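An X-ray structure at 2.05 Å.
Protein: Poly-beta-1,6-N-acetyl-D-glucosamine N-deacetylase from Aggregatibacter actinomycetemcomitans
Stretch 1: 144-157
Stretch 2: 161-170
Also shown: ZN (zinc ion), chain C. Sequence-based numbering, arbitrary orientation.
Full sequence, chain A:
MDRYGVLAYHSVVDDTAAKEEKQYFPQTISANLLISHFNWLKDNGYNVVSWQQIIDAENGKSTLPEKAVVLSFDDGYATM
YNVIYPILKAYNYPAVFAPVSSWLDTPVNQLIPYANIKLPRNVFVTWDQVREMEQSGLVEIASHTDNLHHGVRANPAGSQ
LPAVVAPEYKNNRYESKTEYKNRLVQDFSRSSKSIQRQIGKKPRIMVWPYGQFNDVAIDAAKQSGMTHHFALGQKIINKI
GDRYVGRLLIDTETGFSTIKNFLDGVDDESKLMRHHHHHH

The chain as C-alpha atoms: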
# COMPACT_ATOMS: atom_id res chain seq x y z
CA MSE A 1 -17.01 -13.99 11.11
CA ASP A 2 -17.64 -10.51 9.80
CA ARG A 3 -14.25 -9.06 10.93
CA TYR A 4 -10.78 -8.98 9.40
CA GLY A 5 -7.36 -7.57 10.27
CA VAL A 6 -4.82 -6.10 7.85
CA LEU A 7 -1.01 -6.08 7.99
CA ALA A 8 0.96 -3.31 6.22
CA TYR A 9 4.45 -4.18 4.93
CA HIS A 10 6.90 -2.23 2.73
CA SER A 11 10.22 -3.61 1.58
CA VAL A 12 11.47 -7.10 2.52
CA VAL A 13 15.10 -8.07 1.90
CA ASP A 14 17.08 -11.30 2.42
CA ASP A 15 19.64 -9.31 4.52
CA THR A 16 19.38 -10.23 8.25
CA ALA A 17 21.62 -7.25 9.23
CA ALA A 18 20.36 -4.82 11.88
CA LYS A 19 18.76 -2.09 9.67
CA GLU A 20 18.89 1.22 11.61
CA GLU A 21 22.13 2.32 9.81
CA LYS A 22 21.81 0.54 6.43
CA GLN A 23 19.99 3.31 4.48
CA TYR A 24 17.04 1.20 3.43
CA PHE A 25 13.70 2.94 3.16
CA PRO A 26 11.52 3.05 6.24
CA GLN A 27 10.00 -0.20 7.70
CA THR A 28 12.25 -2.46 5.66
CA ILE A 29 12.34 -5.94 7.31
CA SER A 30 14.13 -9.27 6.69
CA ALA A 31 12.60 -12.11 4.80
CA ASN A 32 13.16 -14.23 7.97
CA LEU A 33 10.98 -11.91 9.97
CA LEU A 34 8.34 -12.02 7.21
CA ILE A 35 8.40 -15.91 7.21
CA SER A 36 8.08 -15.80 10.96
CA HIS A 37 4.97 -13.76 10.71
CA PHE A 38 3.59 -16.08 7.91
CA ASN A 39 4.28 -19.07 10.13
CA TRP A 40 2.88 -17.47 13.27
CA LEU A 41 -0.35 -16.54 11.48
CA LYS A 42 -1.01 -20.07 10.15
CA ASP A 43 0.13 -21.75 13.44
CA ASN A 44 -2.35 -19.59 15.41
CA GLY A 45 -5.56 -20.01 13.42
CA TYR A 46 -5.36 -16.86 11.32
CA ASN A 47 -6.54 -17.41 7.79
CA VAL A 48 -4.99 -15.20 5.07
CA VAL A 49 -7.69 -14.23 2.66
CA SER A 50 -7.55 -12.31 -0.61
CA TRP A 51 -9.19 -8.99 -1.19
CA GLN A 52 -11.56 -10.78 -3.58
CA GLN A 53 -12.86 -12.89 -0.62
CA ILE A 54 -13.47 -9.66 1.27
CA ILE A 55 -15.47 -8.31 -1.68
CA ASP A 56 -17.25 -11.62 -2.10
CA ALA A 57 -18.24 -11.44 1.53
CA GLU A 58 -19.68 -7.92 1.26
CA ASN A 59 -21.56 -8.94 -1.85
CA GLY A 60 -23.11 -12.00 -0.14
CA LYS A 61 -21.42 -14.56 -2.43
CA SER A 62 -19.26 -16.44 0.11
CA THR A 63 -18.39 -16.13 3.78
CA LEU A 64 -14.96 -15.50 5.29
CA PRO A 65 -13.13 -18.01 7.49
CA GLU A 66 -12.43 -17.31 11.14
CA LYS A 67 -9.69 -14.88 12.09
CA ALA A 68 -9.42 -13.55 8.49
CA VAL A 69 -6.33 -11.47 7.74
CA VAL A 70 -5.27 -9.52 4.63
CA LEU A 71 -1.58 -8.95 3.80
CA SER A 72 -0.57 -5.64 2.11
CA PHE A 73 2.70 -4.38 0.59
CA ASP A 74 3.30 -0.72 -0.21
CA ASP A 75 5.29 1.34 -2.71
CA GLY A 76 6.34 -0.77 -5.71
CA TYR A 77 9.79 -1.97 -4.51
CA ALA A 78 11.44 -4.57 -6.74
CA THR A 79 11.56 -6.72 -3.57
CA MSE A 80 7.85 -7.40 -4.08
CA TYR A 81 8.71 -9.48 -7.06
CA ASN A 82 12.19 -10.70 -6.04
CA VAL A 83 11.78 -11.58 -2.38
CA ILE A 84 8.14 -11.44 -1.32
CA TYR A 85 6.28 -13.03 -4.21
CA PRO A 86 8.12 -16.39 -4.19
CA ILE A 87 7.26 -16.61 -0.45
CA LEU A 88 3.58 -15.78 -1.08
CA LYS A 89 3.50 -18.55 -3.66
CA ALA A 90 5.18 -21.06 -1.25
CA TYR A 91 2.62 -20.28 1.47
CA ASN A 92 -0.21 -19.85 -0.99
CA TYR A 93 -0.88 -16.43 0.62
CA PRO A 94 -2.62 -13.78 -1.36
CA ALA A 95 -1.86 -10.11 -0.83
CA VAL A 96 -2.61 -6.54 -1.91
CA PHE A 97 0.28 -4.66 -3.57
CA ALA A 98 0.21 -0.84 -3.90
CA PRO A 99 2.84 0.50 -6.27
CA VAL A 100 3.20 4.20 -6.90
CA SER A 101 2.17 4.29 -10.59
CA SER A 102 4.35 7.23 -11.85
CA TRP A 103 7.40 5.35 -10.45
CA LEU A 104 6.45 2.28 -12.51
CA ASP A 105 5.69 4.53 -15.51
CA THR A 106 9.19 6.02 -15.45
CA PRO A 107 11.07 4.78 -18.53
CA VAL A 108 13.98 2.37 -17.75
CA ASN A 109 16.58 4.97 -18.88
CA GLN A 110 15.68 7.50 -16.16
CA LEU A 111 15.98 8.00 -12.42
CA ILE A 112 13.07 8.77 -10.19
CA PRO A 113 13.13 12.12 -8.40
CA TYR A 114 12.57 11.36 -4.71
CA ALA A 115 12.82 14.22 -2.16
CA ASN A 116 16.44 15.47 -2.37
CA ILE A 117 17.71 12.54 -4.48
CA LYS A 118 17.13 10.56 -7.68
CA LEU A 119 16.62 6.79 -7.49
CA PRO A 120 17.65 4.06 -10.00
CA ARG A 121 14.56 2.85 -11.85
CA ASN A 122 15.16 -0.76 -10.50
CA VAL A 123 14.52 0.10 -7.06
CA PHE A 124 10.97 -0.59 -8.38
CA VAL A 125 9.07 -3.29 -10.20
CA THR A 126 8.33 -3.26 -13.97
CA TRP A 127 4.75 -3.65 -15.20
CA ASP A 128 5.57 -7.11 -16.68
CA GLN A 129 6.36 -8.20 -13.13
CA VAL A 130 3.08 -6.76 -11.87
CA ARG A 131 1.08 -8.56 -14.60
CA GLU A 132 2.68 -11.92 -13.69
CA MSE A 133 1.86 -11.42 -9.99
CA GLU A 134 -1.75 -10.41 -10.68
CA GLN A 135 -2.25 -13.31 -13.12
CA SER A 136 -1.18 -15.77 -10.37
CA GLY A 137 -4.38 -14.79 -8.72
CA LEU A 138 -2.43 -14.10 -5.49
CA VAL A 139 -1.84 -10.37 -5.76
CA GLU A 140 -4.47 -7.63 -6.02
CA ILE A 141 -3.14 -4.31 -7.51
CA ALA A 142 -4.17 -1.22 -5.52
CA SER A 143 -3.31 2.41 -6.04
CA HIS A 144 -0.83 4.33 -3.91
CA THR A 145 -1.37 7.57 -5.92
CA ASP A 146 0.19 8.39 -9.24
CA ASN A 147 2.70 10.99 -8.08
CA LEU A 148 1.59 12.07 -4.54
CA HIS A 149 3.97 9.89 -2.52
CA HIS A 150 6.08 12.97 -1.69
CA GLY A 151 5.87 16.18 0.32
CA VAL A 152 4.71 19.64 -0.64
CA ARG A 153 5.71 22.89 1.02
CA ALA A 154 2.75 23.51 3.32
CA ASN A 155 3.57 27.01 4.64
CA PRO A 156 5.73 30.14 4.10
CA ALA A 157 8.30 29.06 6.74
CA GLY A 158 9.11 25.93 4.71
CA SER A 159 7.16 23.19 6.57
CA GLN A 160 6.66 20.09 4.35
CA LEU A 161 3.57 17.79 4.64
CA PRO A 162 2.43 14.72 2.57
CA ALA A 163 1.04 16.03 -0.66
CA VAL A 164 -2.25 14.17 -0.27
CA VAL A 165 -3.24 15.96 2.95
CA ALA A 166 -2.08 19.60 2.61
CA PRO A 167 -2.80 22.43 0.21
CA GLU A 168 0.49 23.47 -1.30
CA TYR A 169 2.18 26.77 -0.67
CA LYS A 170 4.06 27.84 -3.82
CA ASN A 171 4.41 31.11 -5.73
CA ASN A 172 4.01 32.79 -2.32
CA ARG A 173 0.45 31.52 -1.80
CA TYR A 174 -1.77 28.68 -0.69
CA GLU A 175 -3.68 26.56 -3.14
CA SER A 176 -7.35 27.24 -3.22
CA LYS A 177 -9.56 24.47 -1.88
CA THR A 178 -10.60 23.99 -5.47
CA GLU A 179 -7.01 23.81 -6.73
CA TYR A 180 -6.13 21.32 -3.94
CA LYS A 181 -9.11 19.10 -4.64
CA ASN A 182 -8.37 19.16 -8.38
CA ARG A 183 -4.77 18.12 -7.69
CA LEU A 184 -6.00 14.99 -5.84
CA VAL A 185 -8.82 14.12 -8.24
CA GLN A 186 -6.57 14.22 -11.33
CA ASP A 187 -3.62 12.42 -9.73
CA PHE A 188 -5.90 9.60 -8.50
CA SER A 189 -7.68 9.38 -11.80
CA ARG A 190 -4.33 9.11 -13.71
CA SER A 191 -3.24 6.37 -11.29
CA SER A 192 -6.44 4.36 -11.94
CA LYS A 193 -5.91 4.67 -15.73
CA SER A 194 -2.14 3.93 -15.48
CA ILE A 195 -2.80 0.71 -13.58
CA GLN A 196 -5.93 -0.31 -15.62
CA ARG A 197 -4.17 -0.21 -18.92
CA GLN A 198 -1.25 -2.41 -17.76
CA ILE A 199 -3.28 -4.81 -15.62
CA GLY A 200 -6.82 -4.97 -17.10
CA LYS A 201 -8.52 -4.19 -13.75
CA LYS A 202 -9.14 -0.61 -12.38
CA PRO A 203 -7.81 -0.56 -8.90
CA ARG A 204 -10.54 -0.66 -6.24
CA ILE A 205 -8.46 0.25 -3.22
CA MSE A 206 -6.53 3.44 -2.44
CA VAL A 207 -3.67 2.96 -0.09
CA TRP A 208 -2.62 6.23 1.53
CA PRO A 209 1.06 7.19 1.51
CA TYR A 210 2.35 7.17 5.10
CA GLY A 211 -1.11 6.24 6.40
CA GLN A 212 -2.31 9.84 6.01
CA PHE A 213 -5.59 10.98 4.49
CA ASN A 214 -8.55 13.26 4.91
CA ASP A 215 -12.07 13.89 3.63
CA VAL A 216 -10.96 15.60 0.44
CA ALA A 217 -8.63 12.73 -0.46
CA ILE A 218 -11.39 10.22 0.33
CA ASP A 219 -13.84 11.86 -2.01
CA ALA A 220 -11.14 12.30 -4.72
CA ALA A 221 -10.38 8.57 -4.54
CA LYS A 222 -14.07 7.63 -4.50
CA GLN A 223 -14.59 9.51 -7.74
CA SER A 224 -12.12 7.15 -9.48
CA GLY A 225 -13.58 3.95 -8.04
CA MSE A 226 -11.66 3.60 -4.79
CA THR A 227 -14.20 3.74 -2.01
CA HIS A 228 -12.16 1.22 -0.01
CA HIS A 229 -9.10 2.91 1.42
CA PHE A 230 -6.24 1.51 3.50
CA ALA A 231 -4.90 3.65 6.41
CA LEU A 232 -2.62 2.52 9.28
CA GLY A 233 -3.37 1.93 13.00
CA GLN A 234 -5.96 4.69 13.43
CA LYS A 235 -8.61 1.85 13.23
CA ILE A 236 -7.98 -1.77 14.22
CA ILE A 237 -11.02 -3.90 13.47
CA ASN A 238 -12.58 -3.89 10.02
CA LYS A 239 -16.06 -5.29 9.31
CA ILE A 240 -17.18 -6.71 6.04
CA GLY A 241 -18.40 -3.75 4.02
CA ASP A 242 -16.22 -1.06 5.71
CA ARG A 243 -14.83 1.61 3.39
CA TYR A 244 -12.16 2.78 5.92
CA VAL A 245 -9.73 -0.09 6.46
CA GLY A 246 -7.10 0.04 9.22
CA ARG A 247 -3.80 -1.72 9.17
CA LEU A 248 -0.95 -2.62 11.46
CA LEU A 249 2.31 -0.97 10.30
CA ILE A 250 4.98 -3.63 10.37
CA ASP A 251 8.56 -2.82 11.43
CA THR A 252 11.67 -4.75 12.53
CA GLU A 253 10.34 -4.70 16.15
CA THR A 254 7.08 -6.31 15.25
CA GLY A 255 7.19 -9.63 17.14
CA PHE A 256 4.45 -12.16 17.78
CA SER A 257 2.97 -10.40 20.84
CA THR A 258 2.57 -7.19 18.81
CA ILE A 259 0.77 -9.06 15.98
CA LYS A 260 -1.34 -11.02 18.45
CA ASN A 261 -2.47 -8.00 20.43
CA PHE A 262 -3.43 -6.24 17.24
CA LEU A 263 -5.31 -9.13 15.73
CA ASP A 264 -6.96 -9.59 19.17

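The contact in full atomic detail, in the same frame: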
# COMPACT_ATOMS: atom_id res chain seq x y z
N HIS A 144 -1.55 3.64 -4.97
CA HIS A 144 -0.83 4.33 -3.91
C HIS A 144 -0.47 5.72 -4.45
O HIS A 144 0.57 6.29 -4.08
CB HIS A 144 0.44 3.55 -3.61
CG HIS A 144 1.05 3.78 -2.25
ND1 HIS A 144 0.33 3.94 -1.09
CD2 HIS A 144 2.35 3.66 -1.87
CE1 HIS A 144 1.15 3.99 -0.06
NE2 HIS A 144 2.38 3.80 -0.51
N THR A 145 -1.42 6.29 -5.20
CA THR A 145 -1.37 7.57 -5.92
C THR A 145 -0.51 7.41 -7.15
O THR A 145 0.13 6.40 -7.28
CB THR A 145 -0.90 8.81 -5.07
OG1 THR A 145 0.50 8.72 -4.89
CG2 THR A 145 -1.57 8.77 -3.69
N ASP A 146 -0.66 8.34 -8.10
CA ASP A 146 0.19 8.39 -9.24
C ASP A 146 1.55 9.02 -8.87
O ASP A 146 2.61 8.40 -8.99
CB ASP A 146 -0.48 9.14 -10.43
CG ASP A 146 0.17 8.73 -11.77
OD1 ASP A 146 0.47 7.51 -11.95
OD2 ASP A 146 0.30 9.61 -12.64
N ASN A 147 1.51 10.25 -8.46
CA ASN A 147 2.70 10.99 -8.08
C ASN A 147 2.47 11.90 -6.84
O ASN A 147 2.87 13.05 -6.81
CB ASN A 147 3.20 11.80 -9.26
CG ASN A 147 4.51 12.48 -8.99
OD1 ASN A 147 5.26 12.01 -8.20
ND2 ASN A 147 4.74 13.60 -9.58
N LEU A 148 1.80 11.36 -5.81
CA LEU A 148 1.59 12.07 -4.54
C LEU A 148 2.18 11.33 -3.32
O LEU A 148 1.72 11.49 -2.16
CB LEU A 148 0.10 12.41 -4.38
CG LEU A 148 -0.54 13.38 -5.39
CD1 LEU A 148 -2.05 13.40 -5.24
CD2 LEU A 148 0.05 14.80 -5.35
N HIS A 149 3.26 10.58 -3.56
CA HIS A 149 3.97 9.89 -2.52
C HIS A 149 5.20 10.71 -2.23
O HIS A 149 6.33 10.22 -2.37
CB HIS A 149 4.40 8.54 -3.00
CG HIS A 149 4.69 7.58 -1.91
ND1 HIS A 149 5.77 7.68 -1.08
CD2 HIS A 149 4.00 6.49 -1.50
CE1 HIS A 149 5.74 6.71 -0.20
NE2 HIS A 149 4.71 5.94 -0.46
N HIS A 150 4.98 11.99 -1.97
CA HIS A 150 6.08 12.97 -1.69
C HIS A 150 5.48 14.08 -0.84
O HIS A 150 4.25 14.10 -0.63
CB HIS A 150 6.71 13.55 -2.96
CG HIS A 150 5.74 14.31 -3.84
ND1 HIS A 150 5.40 15.62 -3.62
CD2 HIS A 150 5.01 13.91 -4.90
CE1 HIS A 150 4.54 16.02 -4.54
NE2 HIS A 150 4.30 15.00 -5.34
N GLY A 151 6.32 14.96 -0.31
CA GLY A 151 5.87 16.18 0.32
C GLY A 151 5.61 17.36 -0.60
O GLY A 151 6.10 17.42 -1.73
N VAL A 152 4.81 18.28 -0.09
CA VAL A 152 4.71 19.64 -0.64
C VAL A 152 5.03 20.65 0.46
O VAL A 152 4.78 20.42 1.67
CB VAL A 152 3.30 19.93 -1.13
CG1 VAL A 152 2.93 19.01 -2.28
CG2 VAL A 152 2.31 19.82 0.02
N ARG A 153 5.55 21.80 0.05
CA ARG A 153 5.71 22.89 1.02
C ARG A 153 4.33 23.29 1.48
O ARG A 153 3.43 23.54 0.68
CB ARG A 153 6.46 24.03 0.36
CG ARG A 153 6.92 25.09 1.34
CD ARG A 153 7.73 26.15 0.61
NE ARG A 153 7.72 27.43 1.31
CZ ARG A 153 7.99 28.60 0.71
NH1 ARG A 153 8.29 28.66 -0.59
NH2 ARG A 153 7.96 29.73 1.41
N ALA A 154 4.11 23.29 2.78
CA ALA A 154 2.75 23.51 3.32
C ALA A 154 2.55 24.88 4.01
O ALA A 154 1.44 25.18 4.52
CB ALA A 154 2.46 22.42 4.32
N ASN A 155 3.63 25.66 4.11
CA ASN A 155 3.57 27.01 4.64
C ASN A 155 4.73 27.95 4.22
O ASN A 155 5.71 27.53 3.59
CB ASN A 155 3.30 26.98 6.17
CG ASN A 155 4.52 26.69 7.02
OD1 ASN A 155 5.66 26.99 6.67
ND2 ASN A 155 4.27 26.18 8.23
N PRO A 156 4.60 29.26 4.53
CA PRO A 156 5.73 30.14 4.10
C PRO A 156 7.07 29.90 4.80
O PRO A 156 8.12 30.25 4.25
CB PRO A 156 5.22 31.56 4.35
CG PRO A 156 3.75 31.45 4.71
CD PRO A 156 3.47 30.02 5.09
N ALA A 157 7.07 29.31 6.00
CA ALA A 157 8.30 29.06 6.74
C ALA A 157 9.09 27.85 6.25
O ALA A 157 10.20 27.58 6.73
CB ALA A 157 7.98 28.89 8.19
N LEU A 161 4.59 18.79 4.22
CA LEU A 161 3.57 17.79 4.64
C LEU A 161 3.26 16.87 3.44
O LEU A 161 3.45 17.27 2.31
CB LEU A 161 2.28 18.49 5.06
CG LEU A 161 2.37 19.43 6.25
CD1 LEU A 161 1.01 20.05 6.54
CD2 LEU A 161 2.91 18.60 7.41
N PRO A 162 2.77 15.61 3.68
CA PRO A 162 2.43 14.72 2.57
C PRO A 162 1.49 15.40 1.65
O PRO A 162 0.49 15.92 2.09
CB PRO A 162 1.74 13.52 3.28
CG PRO A 162 2.30 13.47 4.63
CD PRO A 162 2.74 14.90 4.97
N ALA A 163 1.79 15.37 0.36
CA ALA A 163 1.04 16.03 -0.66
C ALA A 163 -0.46 15.73 -0.68
O ALA A 163 -1.25 16.57 -1.09
CB ALA A 163 1.65 15.72 -2.05
N VAL A 164 -0.86 14.53 -0.28
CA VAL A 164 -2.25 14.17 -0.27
C VAL A 164 -3.05 15.04 0.71
O VAL A 164 -4.19 15.36 0.42
CB VAL A 164 -2.42 12.66 0.07
CG1 VAL A 164 -3.87 12.31 0.40
CG2 VAL A 164 -2.00 11.81 -1.08
N VAL A 165 -2.44 15.46 1.82
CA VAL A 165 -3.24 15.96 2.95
C VAL A 165 -3.07 17.43 3.25
O VAL A 165 -3.61 17.89 4.27
CB VAL A 165 -3.03 15.16 4.26
CG1 VAL A 165 -3.49 13.72 4.08
CG2 VAL A 165 -1.59 15.21 4.76
N ALA A 166 -2.39 18.18 2.37
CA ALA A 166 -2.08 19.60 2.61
C ALA A 166 -2.16 20.41 1.33
O ALA A 166 -1.50 20.02 0.38
CB ALA A 166 -0.65 19.69 3.16
N PRO A 167 -2.98 21.50 1.29
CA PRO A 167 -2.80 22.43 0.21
C PRO A 167 -1.35 22.92 0.18
O PRO A 167 -0.76 23.20 1.22
CB PRO A 167 -3.76 23.57 0.55
CG PRO A 167 -4.74 23.01 1.55
CD PRO A 167 -3.84 22.09 2.34
N GLU A 168 -0.80 22.99 -1.01
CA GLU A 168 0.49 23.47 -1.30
C GLU A 168 0.62 25.00 -1.24
O GLU A 168 -0.23 25.73 -1.69
CB GLU A 168 0.85 23.00 -2.69
CG GLU A 168 2.32 23.11 -2.95
CD GLU A 168 2.74 22.54 -4.30
OE1 GLU A 168 1.91 22.23 -5.21
OE2 GLU A 168 3.93 22.35 -4.41
N TYR A 169 1.75 25.42 -0.70
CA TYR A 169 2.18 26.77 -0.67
C TYR A 169 3.33 26.90 -1.66
O TYR A 169 4.37 26.34 -1.45
CB TYR A 169 2.68 27.12 0.73
CG TYR A 169 2.96 28.58 0.84
CD1 TYR A 169 1.94 29.49 1.19
CD2 TYR A 169 4.21 29.08 0.57
CE1 TYR A 169 2.17 30.86 1.26
CE2 TYR A 169 4.47 30.46 0.62
CZ TYR A 169 3.44 31.34 0.97
OH TYR A 169 3.71 32.68 1.07
N LYS A 170 3.07 27.57 -2.76
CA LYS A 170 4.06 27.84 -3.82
C LYS A 170 3.65 29.15 -4.48
O LYS A 170 2.46 29.57 -4.39
CB LYS A 170 4.11 26.71 -4.85
CG LYS A 170 2.78 26.47 -5.50
CD LYS A 170 2.84 25.43 -6.59
CE LYS A 170 1.46 25.31 -7.17
NZ LYS A 170 0.38 25.02 -6.20
ZN ZN C . 4.17 4.21 0.51
O HOH W 1 0.96 12.07 0.52
O HOH W 2 5.81 22.34 -2.62
O HOH W 3 -0.90 24.04 3.78
O HOH W 4 3.51 4.20 2.27

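Tyr-169 gives up more surface to the other stretch than any other residue here, and it does so under a backbone turned back over its ring. Its side chain (chi1 t) points toward stretch 1, where the main chain at Asn-155 and Pro-156 lies over one face of the ring. Pro-156 CG sits 4.1 Å from the centroid of the Tyr-169 ring in a CH-pi contact, a natural pairing of a flat aromatic surface with a rigid aliphatic ring. Arg-153 braces this arrangement: its extended side chain donates from Arg-153 NE to Asn-155 O (3.0 Å). Arg-153 NH2 donates to Pro-156 O (2.9 Å), while Tyr-169 CE2 lies over one face of the guanidinium, 3.7 Å from Arg-153 NH2. The backbone ties the same corner together, with Tyr-169 N donating to Arg-153 O at 2.9 Å and an almost linear N-H...O angle of 174°.

A short antiparallel ladder forms the other anchor. Val-152 and Leu-161 are a hydrogen-bonded pair, Val-152 N donating to Leu-161 O (2.9 Å) and Leu-161 N to Val-152 O (3.0 Å). Ala-163 N extends the pattern to His-150 O, also at 2.9 Å. Gly-151 faces Pro-162 at the intervening non-hydrogen-bonded position, where proline's lack of an amide hydrogen costs no cross-strand bond; Gly-151 CA approaches Leu-161 O to 3.3 Å in a CA-H...O contact.

Val-152 and Leu-161 project to the same face of this sheet. Buried Val-152 divides its methyls between neighbours: CG1 packs 3.5 Å from Ala-163 CB, and CG2 lies 4.3 Å from Ala-166 CB. Leu-161 instead reaches Ala-154, its CD1 3.6 Å from Ala-154 CB. Ala-163, whose small side chain points toward stretch 1, also meets Leu-148 CD2 at 3.8 Å from its CB and lies over one face of the His-150 ring, with Ala-163 CB 4.2 Å from the ring centroid. That ring is held by His-150 ND1 donating to Gly-151 O (2.7 Å). Val-164 completes the apolar patch, its CG2 4.0 Å from both Leu-148 CB and Thr-145 CG2.

Waters bridge polar groups that do not meet directly. One donates to Leu-148 O (2.8 Å from its O) and accepts from Val-164 N (3.2 Å); another accepts from Arg-153 N (2.7 Å) and donates to Glu-168 OE2 (2.6 Å). A third donates to Ala-154 O and Pro-167 O, its oxygen 2.7 Å from each.

Beyond the contact, His-144 NE2 and His-149 NE2 each bind the zinc ion at 2.1 Å.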